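Local structure of calreticulin, putative (Trypanosoma cruzi, 5HCF) at residues F73-E78 against S222-I227. The protein is a putative calreticulin whose lectin-like globular domain probably binds both carbohydrate and peptide, as expected of a chaperone for glycoproteins. Numbering follows the deposited sequence.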
ATOM      1  N   PHE A  73       0.883  -2.004  -5.694  1.00 40.95           N
ATOM      2  CA  PHE A  73      -0.541  -2.223  -5.908  1.00 39.32           C
ATOM      3  C   PHE A  73      -1.148  -0.956  -6.486  1.00 38.74           C
ATOM      4  O   PHE A  73      -0.538   0.112  -6.425  1.00 38.78           O
ATOM      5  CB  PHE A  73      -1.246  -2.615  -4.609  1.00 39.18           C
ATOM      6  CG  PHE A  73      -1.519  -1.454  -3.688  1.00 39.01           C
ATOM      7  CD1 PHE A  73      -0.516  -0.942  -2.875  1.00 38.94           C
ATOM      8  CD2 PHE A  73      -2.782  -0.879  -3.626  1.00 37.28           C
ATOM      9  CE1 PHE A  73      -0.765   0.123  -2.027  1.00 37.08           C
ATOM     10  CE2 PHE A  73      -3.036   0.183  -2.775  1.00 35.99           C
ATOM     11  CZ  PHE A  73      -2.028   0.685  -1.976  1.00 36.21           C
ATOM     12  N   SER A  74      -2.342  -1.076  -7.055  1.00 37.95           N
ATOM     13  CA  SER A  74      -3.031   0.083  -7.609  1.00 36.08           C
ATOM     14  C   SER A  74      -4.393   0.279  -6.950  1.00 34.70           C
ATOM     15  O   SER A  74      -5.043  -0.686  -6.551  1.00 33.19           O
ATOM     16  CB  SER A  74      -3.194  -0.060  -9.123  1.00 36.49           C
ATOM     17  OG  SER A  74      -3.960  -1.208  -9.446  1.00 37.30           O
ATOM     18  N   VAL A  75      -4.807   1.538  -6.827  1.00 36.22           N
ATOM     19  CA  VAL A  75      -6.168   1.870  -6.408  1.00 37.17           C
ATOM     20  C   VAL A  75      -6.779   2.844  -7.400  1.00 37.52           C
ATOM     21  O   VAL A  75      -6.114   3.775  -7.855  1.00 38.60           O
ATOM     22  CB  VAL A  75      -6.217   2.512  -5.016  1.00 36.62           C
ATOM     23  CG1 VAL A  75      -7.561   2.239  -4.359  1.00 34.74           C
ATOM     24  CG2 VAL A  75      -5.091   2.000  -4.166  1.00 37.22           C
ATOM     25  N   LYS A  76      -8.049   2.640  -7.723  1.00 37.18           N
ATOM     26  CA  LYS A  76      -8.756   3.565  -8.592  1.00 37.13           C
ATOM     27  C   LYS A  76      -9.933   4.165  -7.839  1.00 36.65           C
ATOM     28  O   LYS A  76     -10.865   3.453  -7.471  1.00 37.15           O
ATOM     29  CB  LYS A  76      -9.232   2.866  -9.867  1.00 37.71           C
ATOM     30  CG  LYS A  76      -9.948   3.790 -10.841  1.00 41.19           C
ATOM     31  CD  LYS A  76     -10.744   3.023 -11.891  1.00 42.98           C
ATOM     32  CE  LYS A  76     -11.143   3.936 -13.039  1.00 44.41           C
ATOM     33  NZ  LYS A  76     -12.332   3.425 -13.765  1.00 46.71           N
ATOM     34  N   HIS A  77      -9.869   5.467  -7.588  1.00 37.41           N
ATOM     35  CA  HIS A  77     -10.959   6.181  -6.930  1.00 38.17           C
ATOM     36  C   HIS A  77     -11.825   6.903  -7.959  1.00 39.89           C
ATOM     37  O   HIS A  77     -11.759   8.128  -8.078  1.00 41.36           O
ATOM     38  CB  HIS A  77     -10.414   7.193  -5.921  1.00 35.90           C
ATOM     39  CG  HIS A  77      -9.595   6.580  -4.826  1.00 33.08           C
ATOM     40  ND1 HIS A  77     -10.062   5.567  -4.025  1.00 32.55           N
ATOM     41  CD2 HIS A  77      -8.338   6.857  -4.402  1.00 31.66           C
ATOM     42  CE1 HIS A  77      -9.125   5.238  -3.146  1.00 32.41           C
ATOM     43  NE2 HIS A  77      -8.073   6.004  -3.357  1.00 32.09           N
ATOM     44  N   GLU A  78     -12.637   6.148  -8.692  1.00 41.59           N
ATOM     45  CA  GLU A  78     -13.452   6.705  -9.772  1.00 46.05           C
ATOM     46  C   GLU A  78     -14.716   7.401  -9.267  1.00 47.72           C
ATOM     47  O   GLU A  78     -15.412   8.074 -10.029  1.00 51.66           O
ATOM     48  CB  GLU A  78     -13.836   5.601 -10.765  1.00 46.85           C
ATOM     49  CG  GLU A  78     -14.470   4.374 -10.121  1.00 45.44           C
ATOM     50  CD  GLU A  78     -15.229   3.506 -11.116  1.00 46.29           C
ATOM     51  OE1 GLU A  78     -14.751   3.346 -12.259  1.00 46.28           O
ATOM     52  OE2 GLU A  78     -16.300   2.975 -10.750  1.00 46.69           O
ATOM     53  N   SER A 222     -14.018   2.359  -4.688  1.00 37.44           N
ATOM     54  CA  SER A 222     -12.602   2.176  -5.023  1.00 36.05           C
ATOM     55  C   SER A 222     -12.316   0.766  -5.538  1.00 35.62           C
ATOM     56  O   SER A 222     -12.967  -0.195  -5.135  1.00 34.41           O
ATOM     57  CB  SER A 222     -11.715   2.474  -3.811  1.00 33.88           C
ATOM     58  OG  SER A 222     -11.739   3.853  -3.474  1.00 33.48           O
ATOM     59  N   ILE A 223     -11.339   0.651  -6.432  1.00 36.48           N
ATOM     60  CA  ILE A 223     -10.969  -0.646  -6.988  1.00 37.51           C
ATOM     61  C   ILE A 223      -9.475  -0.927  -6.816  1.00 39.47           C
ATOM     62  O   ILE A 223      -8.628  -0.178  -7.304  1.00 41.27           O
ATOM     63  CB  ILE A 223     -11.339  -0.740  -8.480  1.00 36.26           C
ATOM     64  CG1 ILE A 223     -12.831  -0.455  -8.672  1.00 35.23           C
ATOM     65  CG2 ILE A 223     -10.961  -2.114  -9.050  1.00 35.60           C
ATOM     66  CD1 ILE A 223     -13.273  -0.493 -10.114  1.00 37.36           C
ATOM     67  N   PHE A 224      -9.160  -2.015  -6.122  1.00 39.66           N
ATOM     68  CA  PHE A 224      -7.774  -2.417  -5.889  1.00 37.15           C
ATOM     69  C   PHE A 224      -7.327  -3.430  -6.934  1.00 38.64           C
ATOM     70  O   PHE A 224      -8.098  -4.310  -7.315  1.00 40.36           O
ATOM     71  CB  PHE A 224      -7.611  -3.014  -4.489  1.00 34.06           C
ATOM     72  CG  PHE A 224      -7.800  -2.021  -3.373  1.00 33.80           C
ATOM     73  CD1 PHE A 224      -9.070  -1.639  -2.973  1.00 36.29           C
ATOM     74  CD2 PHE A 224      -6.707  -1.477  -2.720  1.00 32.30           C
ATOM     75  CE1 PHE A 224      -9.242  -0.730  -1.944  1.00 36.25           C
ATOM     76  CE2 PHE A 224      -6.874  -0.571  -1.695  1.00 31.73           C
ATOM     77  CZ  PHE A 224      -8.140  -0.197  -1.306  1.00 33.73           C
ATOM     78  N   LYS A 225      -6.090  -3.302  -7.405  1.00 37.70           N
ATOM     79  CA  LYS A 225      -5.538  -4.267  -8.355  1.00 38.77           C
ATOM     80  C   LYS A 225      -4.053  -4.560  -8.142  1.00 39.37           C
ATOM     81  O   LYS A 225      -3.324  -3.763  -7.549  1.00 37.99           O
ATOM     82  CB  LYS A 225      -5.741  -3.784  -9.793  1.00 38.37           C
ATOM     83  CG  LYS A 225      -7.151  -3.947 -10.327  1.00 38.44           C
ATOM     84  CD  LYS A 225      -7.282  -3.337 -11.718  1.00 39.10           C
ATOM     85  CE  LYS A 225      -6.351  -4.006 -12.718  1.00 38.84           C
ATOM     86  NZ  LYS A 225      -6.522  -5.478 -12.721  1.00 40.21           N
ATOM     87  N   ASP A 226      -3.631  -5.719  -8.642  1.00 40.11           N
ATOM     88  CA  ASP A 226      -2.227  -6.078  -8.783  1.00 40.93           C
ATOM     89  C   ASP A 226      -1.374  -5.825  -7.541  1.00 38.72           C
ATOM     90  O   ASP A 226      -0.429  -5.028  -7.576  1.00 38.35           O
ATOM     91  CB  ASP A 226      -1.628  -5.326  -9.974  1.00 43.83           C
ATOM     92  CG  ASP A 226      -2.314  -5.671 -11.283  1.00 48.59           C
ATOM     93  OD1 ASP A 226      -2.171  -6.822 -11.751  1.00 50.67           O
ATOM     94  OD2 ASP A 226      -3.005  -4.792 -11.841  1.00 50.61           O
ATOM     95  N   ILE A 227      -1.703  -6.506  -6.448  1.00 36.22           N
ATOM     96  CA  ILE A 227      -0.842  -6.495  -5.273  1.00 36.36           C
ATOM     97  C   ILE A 227       0.358  -7.404  -5.519  1.00 36.99           C
ATOM     98  O   ILE A 227       0.244  -8.628  -5.462  1.00 36.65           O
ATOM     99  CB  ILE A 227      -1.593  -6.938  -4.008  1.00 36.65           C
ATOM    100  CG1 ILE A 227      -2.780  -6.007  -3.757  1.00 33.47           C
ATOM    101  CG2 ILE A 227      -0.659  -6.952  -2.803  1.00 32.93           C
ATOM    102  CD1 ILE A 227      -3.644  -6.411  -2.589  1.00 33.63           C
TER
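Phe224 holds its CG anti to the carbonyl carbon (chi1 -68°) and Val75 its CG1 anti to the backbone N (chi1 -153°), and the two side chains run side by side off the same face of the sheet. The methyl CG1 of Val75 lies over the middle of the Phe224 ring, 3.9 Å from its centroid, a CH-pi contact. At the edge of that ring CD2 meets Phe73 CE2 at 4.0 Å, and Phe73 CB rests on Ile227 CG1 at 3.8 Å. The backbones beneath illustrate antiparallel pairing: Ser74 with Lys225 and Lys76 with Ile223 are hydrogen-bonded pairs, enclosing the non-hydrogen-bonded pair Val75 and Phe224. Ser74 N reaches Lys225 O at 2.9 Å, nearly straight, and Lys76 N reaches Ile223 O at 2.9 Å; each pair is closed by the reciprocal bond. Lys225 O takes a second donor, Ser74 OG at 3.2 Å, from above the carbonyl plane. Ser222 OG lies at the edge of the His77 imidazole, near its plane; its hydrogen bond with ND1, in which either could be donor, is doubtfully short. On the face of Ser74, Lys76 NZ bridges to Glu78 OE1 at 2.9 Å, while Lys225 NZ donates hydrogen bonds to the backbone carbonyl oxygens of Lys39 and Lys41. The two segments are central neighbours in one sheet of the legume-lectin-like sandwich: strand 145-152 flanks 73-76, strand 42-45 borders 223-227, a G1 bulge at Asp226 and Ile227 faces Glu6 of strand 2-6, and Phe73 and Ile227 pack on Ile88 of strand 83-91 in the opposing sheet.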